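PDB 5JWC: NADH dehydrogenase, putative from Plasmodium falciparum, which probably transfers electrons from NADH through a bound FAD to ubiquinone, as a type II NADH dehydrogenase of the malaria parasite. Local coordinates for residues L189-V201 and F225-P239. Sequence-based numbering, arbitrary orientation.
Sequences LHVAVVGGGPTGV and FISISIIEGGNNLLP. With FAD (flavin-adenine dinucleotide), chain C.
L189 sets CB against F225 O (3.6 Å) and CD1 against F225 CB, with I226 CG1 also beside its CB. From here strands 190-194 and 227-232 run parallel, V191 and V193 each bonding through both N and O. I231 closes this ladder: its N donates to V193 O, its O accepts G195 N (2.7 Å), and its CD1 lies by A192 CB and V194 CG2. H190 NE2 and S229 OG share a hydrogen bond (2.8 Å) at the ring edge, while H190 ND1 is hydrogen-bonded to S289 O. G196 is held from two sides. G196 N donates to E232 OE1 (2.8 Å) on the anti side, 25° out of the carboxylate plane, and G196 O accepts L238 N (2.8 Å). With CG anti to the backbone N (chi1 165°) and a bend at chi2 (54°), E232 brings OE1 to the amide; E232 OE2 takes G234 N, tying the glycine turn to the loop at G234. L238 lays CD2 against P198 CA (3.6 Å) and crosses V201 at about a right angle. The strands, intervening helix 198-218 and a glycine turn fitting GxGxxG (G195, G197, G200) form a right-handed beta-alpha-beta unit of Rossmann type, consistent with this family's NADH-binding domain.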
loop_
_atom_site.group_PDB
_atom_site.type_symbol
_atom_site.label_atom_id
_atom_site.label_comp_id
_atom_site.label_asym_id
_atom_site.label_seq_id
_atom_site.Cartn_x
_atom_site.Cartn_y
_atom_site.Cartn_z
ATOM N N LEU A 189 7.365 3.903 -23.313
ATOM C CA LEU A 189 8.299 3.342 -22.341
ATOM C C LEU A 189 9.513 4.252 -22.137
ATOM O O LEU A 189 10.567 3.817 -21.686
ATOM C CB LEU A 189 8.726 1.938 -22.789
ATOM C CG LEU A 189 7.555 0.952 -22.790
ATOM C CD1 LEU A 189 7.859 -0.292 -23.623
ATOM C CD2 LEU A 189 7.272 0.547 -21.351
ATOM N N HIS A 190 9.360 5.530 -22.457
ATOM C CA HIS A 190 10.434 6.464 -22.182
ATOM C C HIS A 190 10.159 7.183 -20.865
ATOM O O HIS A 190 9.183 7.902 -20.738
ATOM C CB HIS A 190 10.601 7.479 -23.324
ATOM C CG HIS A 190 11.611 8.539 -23.020
ATOM N ND1 HIS A 190 11.359 9.884 -23.215
ATOM C CD2 HIS A 190 12.854 8.465 -22.486
ATOM C CE1 HIS A 190 12.426 10.584 -22.843
ATOM N NE2 HIS A 190 13.338 9.744 -22.397
ATOM N N VAL A 191 11.019 6.961 -19.885
ATOM C CA VAL A 191 10.871 7.628 -18.597
ATOM C C VAL A 191 11.853 8.791 -18.582
ATOM O O VAL A 191 13.028 8.628 -18.917
ATOM C CB VAL A 191 11.140 6.679 -17.413
ATOM C CG1 VAL A 191 10.973 7.429 -16.084
ATOM C CG2 VAL A 191 10.191 5.467 -17.477
ATOM N N ALA A 192 11.348 9.965 -18.244
ATOM C CA ALA A 192 12.143 11.176 -18.184
ATOM C C ALA A 192 12.109 11.722 -16.780
ATOM O O ALA A 192 11.026 11.881 -16.200
ATOM C CB ALA A 192 11.615 12.216 -19.165
ATOM N N VAL A 193 13.289 12.000 -16.234
ATOM C CA VAL A 193 13.401 12.518 -14.892
ATOM C C VAL A 193 14.021 13.909 -14.981
ATOM O O VAL A 193 15.114 14.081 -15.523
ATOM C CB VAL A 193 14.253 11.601 -13.996
ATOM C CG1 VAL A 193 14.467 12.244 -12.628
ATOM C CG2 VAL A 193 13.605 10.199 -13.883
ATOM N N VAL A 194 13.312 14.898 -14.457
ATOM C CA VAL A 194 13.760 16.277 -14.560
ATOM C C VAL A 194 14.429 16.743 -13.277
ATOM O O VAL A 194 13.779 16.901 -12.243
ATOM C CB VAL A 194 12.587 17.200 -14.876
ATOM C CG1 VAL A 194 13.077 18.645 -15.055
ATOM C CG2 VAL A 194 11.878 16.702 -16.124
ATOM N N GLY A 195 15.737 16.952 -13.346
ATOM C CA GLY A 195 16.490 17.436 -12.203
ATOM C C GLY A 195 17.697 16.564 -11.915
ATOM O O GLY A 195 17.538 15.371 -11.686
ATOM N N GLY A 196 18.894 17.158 -11.918
ATOM C CA GLY A 196 20.129 16.408 -11.751
ATOM C C GLY A 196 20.682 16.409 -10.333
ATOM O O GLY A 196 21.817 15.984 -10.100
ATOM N N GLY A 197 19.880 16.876 -9.386
ATOM C CA GLY A 197 20.237 16.830 -7.971
ATOM C C GLY A 197 20.068 15.413 -7.434
ATOM O O GLY A 197 19.751 14.500 -8.192
ATOM N N PRO A 198 20.282 15.224 -6.128
ATOM C CA PRO A 198 20.296 13.874 -5.551
ATOM C C PRO A 198 18.992 13.101 -5.784
ATOM O O PRO A 198 19.043 11.907 -6.080
ATOM C CB PRO A 198 20.515 14.129 -4.052
ATOM C CG PRO A 198 21.153 15.475 -3.979
ATOM C CD PRO A 198 20.599 16.269 -5.135
ATOM N N THR A 199 17.845 13.760 -5.649
ATOM C CA THR A 199 16.583 13.054 -5.840
ATOM C C THR A 199 16.401 12.541 -7.265
ATOM O O THR A 199 16.121 11.352 -7.465
ATOM C CB THR A 199 15.394 13.924 -5.493
ATOM O OG1 THR A 199 15.462 14.239 -4.103
ATOM C CG2 THR A 199 14.102 13.163 -5.771
ATOM N N GLY A 200 16.562 13.433 -8.241
ATOM C CA GLY A 200 16.473 13.062 -9.644
ATOM C C GLY A 200 17.446 11.946 -9.997
ATOM O O GLY A 200 17.099 10.979 -10.676
ATOM N N VAL A 201 18.670 12.071 -9.510
ATOM C CA VAL A 201 19.686 11.067 -9.761
ATOM C C VAL A 201 19.291 9.726 -9.139
ATOM O O VAL A 201 19.385 8.691 -9.795
ATOM C CB VAL A 201 21.065 11.521 -9.218
ATOM C CG1 VAL A 201 22.004 10.342 -9.114
ATOM C CG2 VAL A 201 21.646 12.607 -10.126
ATOM N N PHE A 225 12.577 -1.770 -25.622
ATOM C CA PHE A 225 11.946 -0.493 -25.957
ATOM C C PHE A 225 11.976 0.536 -24.830
ATOM O O PHE A 225 11.566 1.674 -25.017
ATOM C CB PHE A 225 10.503 -0.734 -26.387
ATOM C CG PHE A 225 10.379 -1.727 -27.500
ATOM C CD1 PHE A 225 11.238 -1.658 -28.587
ATOM C CD2 PHE A 225 9.433 -2.740 -27.457
ATOM C CE1 PHE A 225 11.143 -2.566 -29.628
ATOM C CE2 PHE A 225 9.334 -3.655 -28.498
ATOM C CZ PHE A 225 10.189 -3.566 -29.581
ATOM N N ILE A 226 12.442 0.128 -23.659
ATOM C CA ILE A 226 12.455 1.006 -22.494
ATOM C C ILE A 226 13.666 1.935 -22.517
ATOM O O ILE A 226 14.779 1.494 -22.791
ATOM C CB ILE A 226 12.464 0.197 -21.187
ATOM C CG1 ILE A 226 11.238 -0.730 -21.136
ATOM C CG2 ILE A 226 12.499 1.148 -19.972
ATOM C CD1 ILE A 226 11.256 -1.696 -19.993
ATOM N N SER A 227 13.450 3.213 -22.225
ATOM C CA SER A 227 14.566 4.127 -22.067
ATOM C C SER A 227 14.345 5.064 -20.897
ATOM O O SER A 227 13.212 5.279 -20.455
ATOM C CB SER A 227 14.788 4.948 -23.345
ATOM O OG SER A 227 13.589 5.604 -23.743
ATOM N N ILE A 228 15.443 5.618 -20.397
ATOM C CA ILE A 228 15.395 6.623 -19.357
ATOM C C ILE A 228 16.298 7.788 -19.709
ATOM O O ILE A 228 17.449 7.577 -20.110
ATOM C CB ILE A 228 15.878 6.106 -18.004
ATOM C CG1 ILE A 228 15.270 4.771 -17.639
ATOM C CG2 ILE A 228 15.597 7.128 -16.904
ATOM C CD1 ILE A 228 15.881 4.245 -16.329
ATOM N N SER A 229 15.794 9.004 -19.512
ATOM C CA SER A 229 16.599 10.201 -19.686
ATOM C C SER A 229 16.553 11.003 -18.397
ATOM O O SER A 229 15.510 11.072 -17.761
ATOM C CB SER A 229 16.073 11.050 -20.854
ATOM O OG SER A 229 16.054 10.311 -22.060
ATOM N N ILE A 230 17.668 11.620 -18.017
ATOM C CA ILE A 230 17.651 12.585 -16.920
ATOM C C ILE A 230 18.049 13.954 -17.462
ATOM O O ILE A 230 18.981 14.073 -18.254
ATOM C CB ILE A 230 18.564 12.140 -15.737
ATOM C CG1 ILE A 230 18.489 13.143 -14.577
ATOM C CG2 ILE A 230 19.994 11.905 -16.181
ATOM C CD1 ILE A 230 19.213 12.645 -13.311
ATOM N N ILE A 231 17.309 14.978 -17.061
ATOM C CA ILE A 231 17.467 16.304 -17.632
ATOM C C ILE A 231 17.922 17.287 -16.565
ATOM O O ILE A 231 17.297 17.385 -15.498
ATOM C CB ILE A 231 16.151 16.779 -18.258
ATOM C CG1 ILE A 231 15.790 15.885 -19.446
ATOM C CG2 ILE A 231 16.251 18.240 -18.698
ATOM C CD1 ILE A 231 14.366 15.436 -19.432
ATOM N N GLU A 232 19.003 18.012 -16.849
ATOM C CA GLU A 232 19.597 18.901 -15.855
ATOM C C GLU A 232 20.175 20.163 -16.526
ATOM O O GLU A 232 20.921 20.068 -17.494
ATOM C CB GLU A 232 20.668 18.140 -15.062
ATOM C CG GLU A 232 21.634 18.992 -14.226
ATOM C CD GLU A 232 20.946 19.943 -13.264
ATOM O OE1 GLU A 232 19.847 19.613 -12.743
ATOM O OE2 GLU A 232 21.500 21.048 -13.048
ATOM N N GLY A 233 19.820 21.334 -16.003
ATOM C CA GLY A 233 20.249 22.602 -16.576
ATOM C C GLY A 233 21.755 22.838 -16.626
ATOM O O GLY A 233 22.266 23.365 -17.618
ATOM N N GLY A 234 22.466 22.438 -15.572
ATOM C CA GLY A 234 23.906 22.635 -15.486
ATOM C C GLY A 234 24.651 21.491 -16.132
ATOM O O GLY A 234 24.025 20.539 -16.599
ATOM N N ASN A 235 25.982 21.567 -16.153
ATOM C CA ASN A 235 26.789 20.518 -16.769
ATOM C C ASN A 235 26.932 19.254 -15.910
ATOM O O ASN A 235 27.291 18.191 -16.424
ATOM C CB ASN A 235 28.186 21.064 -17.114
ATOM C CG ASN A 235 29.082 20.011 -17.751
ATOM O OD1 ASN A 235 28.820 19.542 -18.870
ATOM N ND2 ASN A 235 30.129 19.609 -17.031
ATOM N N ASN A 236 26.651 19.358 -14.614
ATOM C CA ASN A 236 26.967 18.262 -13.695
ATOM C C ASN A 236 25.746 17.574 -13.065
ATOM O O ASN A 236 24.877 18.242 -12.514
ATOM C CB ASN A 236 27.846 18.777 -12.546
ATOM C CG ASN A 236 29.268 19.122 -12.980
ATOM O OD1 ASN A 236 29.738 18.694 -14.023
ATOM N ND2 ASN A 236 29.966 19.879 -12.149
ATOM N N LEU A 237 25.707 16.243 -13.093
ATOM C CA LEU A 237 24.808 15.537 -12.176
ATOM C C LEU A 237 25.415 15.686 -10.773
ATOM O O LEU A 237 26.638 15.755 -10.647
ATOM C CB LEU A 237 24.674 14.072 -12.552
ATOM C CG LEU A 237 24.128 13.864 -13.960
ATOM C CD1 LEU A 237 24.109 12.378 -14.287
ATOM C CD2 LEU A 237 22.740 14.481 -14.026
ATOM N N LEU A 238 24.575 15.717 -9.740
ATOM C CA LEU A 238 25.027 15.921 -8.362
ATOM C C LEU A 238 25.984 17.120 -8.245
ATOM O O LEU A 238 27.129 16.952 -7.814
ATOM C CB LEU A 238 25.713 14.657 -7.820
ATOM C CG LEU A 238 24.901 13.364 -7.751
ATOM C CD1 LEU A 238 25.721 12.257 -7.117
ATOM C CD2 LEU A 238 23.597 13.608 -6.968
ATOM N N PRO A 239 25.522 18.326 -8.637
ATOM C CA PRO A 239 26.423 19.488 -8.680
ATOM C C PRO A 239 26.900 19.951 -7.294
ATOM O O PRO A 239 27.951 20.577 -7.210
ATOM C CB PRO A 239 25.570 20.574 -9.360
ATOM C CG PRO A 239 24.140 20.206 -9.031
ATOM C CD PRO A 239 24.146 18.673 -9.055
HETATM P PA FAD C . 8.818 18.485 5.957
HETATM O O1A FAD C . 8.409 18.401 4.515
HETATM O O2A FAD C . 9.689 17.366 6.407
HETATM O O5B FAD C . 7.519 18.591 6.902
HETATM C C5B FAD C . 6.544 19.592 6.717
HETATM C C4B FAD C . 5.313 19.135 7.483
HETATM O O4B FAD C . 4.390 20.203 7.563
HETATM C C3B FAD C . 4.607 17.977 6.771
HETATM O O3B FAD C . 4.166 17.055 7.745
HETATM C C2B FAD C . 3.385 18.633 6.167
HETATM O O2B FAD C . 2.318 17.718 6.075
HETATM C C1B FAD C . 3.117 19.703 7.218
HETATM N N9A FAD C . 2.309 20.838 6.765
HETATM C C8A FAD C . 2.298 21.433 5.526
HETATM N N7A FAD C . 1.410 22.458 5.571
HETATM C C5A FAD C . 0.868 22.521 6.807
HETATM C C6A FAD C . -0.075 23.370 7.366
HETATM N N6A FAD C . -0.558 24.395 6.665
HETATM N N1A FAD C . -0.431 23.194 8.684
HETATM C C2A FAD C . 0.143 22.182 9.432
HETATM N N3A FAD C . 1.079 21.338 8.865
HETATM C C4A FAD C . 1.425 21.506 7.569
HETATM N N1 FAD C . 17.552 16.109 3.147
HETATM C C2 FAD C . 18.758 15.639 3.591
HETATM O O2 FAD C . 19.349 16.246 4.476
HETATM N N3 FAD C . 19.307 14.481 3.066
HETATM C C4 FAD C . 18.661 13.766 2.093
HETATM O O4 FAD C . 19.174 12.728 1.652
HETATM C C4X FAD C . 17.429 14.225 1.641
HETATM N N5 FAD C . 16.739 13.542 0.664
HETATM C C5X FAD C . 15.508 14.021 0.231
HETATM C C6 FAD C . 14.803 13.326 -0.733
HETATM C C7 FAD C . 13.571 13.782 -1.188
HETATM C C7M FAD C . 12.843 12.994 -2.252
HETATM C C8 FAD C . 13.027 14.945 -0.657
HETATM C C8M FAD C . 11.701 15.458 -1.133
HETATM C C9 FAD C . 13.736 15.648 0.320
HETATM C C9A FAD C . 14.970 15.185 0.770
HETATM N N10 FAD C . 15.675 15.872 1.744
HETATM C C10 FAD C . 16.883 15.395 2.178
HETATM C "C1'" FAD C . 15.160 17.161 2.313
HETATM C "C2'" FAD C . 14.268 17.036 3.521
HETATM O "O2'" FAD C . 13.188 16.203 3.202
HETATM C "C3'" FAD C . 13.713 18.418 3.816
HETATM O "O3'" FAD C . 14.754 19.359 3.949
HETATM C "C4'" FAD C . 12.920 18.298 5.106
HETATM O "O4'" FAD C . 11.740 17.611 4.775
HETATM C "C5'" FAD C . 12.591 19.645 5.729
HETATM O "O5'" FAD C . 11.927 19.390 6.949
HETATM P P FAD C . 10.628 20.257 7.345
HETATM O O1P FAD C . 10.174 19.858 8.731
HETATM O O2P FAD C . 11.010 21.702 7.192
HETATM O O3P FAD C . 9.535 19.911 6.199
#